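Local atomic coordinates of similar to N-acetyltransferase (Staphylococcus aureus subsp. aureus, PDB entry 4MBU), a protein that probably transfers an acetyl group from acetyl-coenzyme A to an acceptor amine, as in other members of the GNAT family. Residues Ala23-Thr28 and Tyr33-Ile38. Residues are numbered along the deposited sequence; the frame is centred on the assembly and turned at random.
Sequences AIINTT and YKPQTI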
loop_
_atom_site.group_PDB
_atom_site.type_symbol
_atom_site.label_atom_id
_atom_site.label_comp_id
_atom_site.label_asym_id
_atom_site.label_seq_id
_atom_site.Cartn_x
_atom_site.Cartn_y
_atom_site.Cartn_z
ATOM N N ALA A 23 15.505 18.419 6.919
ATOM C CA ALA A 23 14.721 17.199 6.846
ATOM C C ALA A 23 14.800 16.461 8.177
ATOM O O ALA A 23 13.823 15.832 8.614
ATOM C CB ALA A 23 15.207 16.332 5.697
ATOM N N ILE A 24 15.947 16.565 8.848
ATOM C CA ILE A 24 16.102 15.852 10.109
ATOM C C ILE A 24 15.233 16.533 11.148
ATOM O O ILE A 24 14.557 15.869 11.941
ATOM C CB ILE A 24 17.559 15.826 10.579
ATOM C CG1 ILE A 24 18.334 14.751 9.821
ATOM C CG2 ILE A 24 17.649 15.552 12.067
ATOM C CD1 ILE A 24 19.837 14.830 10.069
ATOM N N ILE A 25 15.207 17.863 11.111
ATOM C CA ILE A 25 14.549 18.598 12.187
ATOM C C ILE A 25 13.024 18.549 12.072
ATOM O O ILE A 25 12.324 18.457 13.076
ATOM C CB ILE A 25 15.066 20.066 12.275
ATOM C CG1 ILE A 25 16.569 20.085 12.562
ATOM C CG2 ILE A 25 14.328 20.849 13.359
ATOM C CD1 ILE A 25 16.950 19.429 13.884
ATOM N N ASN A 26 12.508 18.568 10.848
ATOM C CA ASN A 26 11.072 18.775 10.651
ATOM C C ASN A 26 10.265 17.607 10.101
ATOM O O ASN A 26 9.038 17.641 10.121
ATOM C CB ASN A 26 10.854 19.984 9.740
ATOM C CG ASN A 26 11.377 21.254 10.352
ATOM O OD1 ASN A 26 12.362 21.826 9.874
ATOM N ND2 ASN A 26 10.733 21.698 11.439
ATOM N N THR A 27 10.936 16.593 9.574
ATOM C CA THR A 27 10.215 15.528 8.882
ATOM C C THR A 27 10.712 14.155 9.285
ATOM O O THR A 27 11.720 14.017 9.987
ATOM C CB THR A 27 10.339 15.644 7.337
ATOM O OG1 THR A 27 11.621 15.153 6.933
ATOM C CG2 THR A 27 10.187 17.100 6.870
ATOM N N THR A 28 10.003 13.143 8.802
ATOM C CA THR A 28 10.377 11.754 8.993
ATOM C C THR A 28 11.117 11.224 7.767
ATOM O O THR A 28 11.221 10.017 7.571
ATOM C CB THR A 28 9.136 10.903 9.187
ATOM O OG1 THR A 28 8.289 11.067 8.048
ATOM C CG2 THR A 28 8.383 11.342 10.431
ATOM N N TYR A 33 17.713 11.901 14.669
ATOM C CA TYR A 33 17.200 12.915 15.578
ATOM C C TYR A 33 18.026 14.200 15.554
ATOM O O TYR A 33 17.461 15.292 15.509
ATOM C CB TYR A 33 17.122 12.369 17.006
ATOM C CG TYR A 33 16.297 11.109 17.160
ATOM C CD1 TYR A 33 14.921 11.125 16.983
ATOM C CD2 TYR A 33 16.899 9.904 17.506
ATOM C CE1 TYR A 33 14.157 9.955 17.140
ATOM C CE2 TYR A 33 16.153 8.740 17.658
ATOM C CZ TYR A 33 14.783 8.775 17.473
ATOM O OH TYR A 33 14.041 7.620 17.640
ATOM N N LYS A 34 19.354 14.055 15.587
ATOM C CA LYS A 34 20.278 15.184 15.719
ATOM C C LYS A 34 20.784 15.686 14.371
ATOM O O LYS A 34 21.088 14.883 13.483
ATOM C CB LYS A 34 21.495 14.777 16.558
ATOM C CG LYS A 34 21.214 14.536 18.038
ATOM C CD LYS A 34 22.453 13.962 18.730
ATOM C CE LYS A 34 22.181 13.552 20.182
ATOM N NZ LYS A 34 22.107 14.710 21.126
ATOM N N PRO A 35 20.910 17.018 14.227
ATOM C CA PRO A 35 21.462 17.599 12.998
ATOM C C PRO A 35 22.854 17.040 12.724
ATOM O O PRO A 35 23.608 16.772 13.666
ATOM C CB PRO A 35 21.554 19.091 13.324
ATOM C CG PRO A 35 20.536 19.310 14.394
ATOM C CD PRO A 35 20.537 18.049 15.213
ATOM N N GLN A 36 23.170 16.839 11.449
ATOM C CA GLN A 36 24.473 16.342 11.032
ATOM C C GLN A 36 25.459 17.508 11.039
ATOM O O GLN A 36 25.067 18.662 10.848
ATOM C CB GLN A 36 24.364 15.758 9.620
ATOM C CG GLN A 36 25.613 15.048 9.109
ATOM C CD GLN A 36 25.431 14.481 7.712
ATOM O OE1 GLN A 36 24.973 15.176 6.802
ATOM N NE2 GLN A 36 25.791 13.212 7.535
ATOM N N THR A 37 26.735 17.216 11.268
ATOM C CA THR A 37 27.769 18.252 11.245
ATOM C C THR A 37 28.414 18.336 9.862
ATOM O O THR A 37 28.271 17.425 9.041
ATOM C CB THR A 37 28.864 17.999 12.299
ATOM O OG1 THR A 37 29.571 16.796 11.974
ATOM C CG2 THR A 37 28.256 17.879 13.695
ATOM N N ILE A 38 29.135 19.420 9.604
ATOM C CA ILE A 38 29.764 19.596 8.298
ATOM C C ILE A 38 30.900 18.586 8.052
ATOM O O ILE A 38 31.121 18.158 6.915
ATOM C CB ILE A 38 30.222 21.059 8.089
ATOM C CG1 ILE A 38 30.886 21.241 6.716
ATOM C CG2 ILE A 38 31.126 21.505 9.239
ATOM C CD1 ILE A 38 29.922 21.072 5.549
HETATM O O HOH W 1 14.791 15.664 14.791
#
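The carbonyl oxygen of I24 lies near the C-terminal end of helix 13-26, where the helix runs out of amide donors, and two groups grip it: the ammonium of K150 and a water, the latter 2.9 Å from I24 O. The same water gives its other hydrogen to Y33 O, 2.8 Å away, thereby linking helix and returning loop. Beside this bridge the contact is van der Waals. I24, the one buried residue here, sends both branches onto loop backbone: CG2, anti to the backbone N, meets Y33 O at 3.5 Å, while the longer branch, with chi2 extended at 170°, carries CD1 to 3.6 Å from K34 O. I25 CD1 touches P35 CG at 3.6 Å, the two side chains crossing at a slant. Proline suits this spot, offering a rigid apolar ring and no amide hydrogen in need of a partner. Next along, Q36 N is bonded to N21 OD1 of the same helix, and T37 caps helix 38-50. The phenol of Y33 turns elsewhere, bonding Y149 O. Between the two segments the contact is thus van der Waals and water-bridged, and the Q36-N21 bond adds a direct polar link to the same helix.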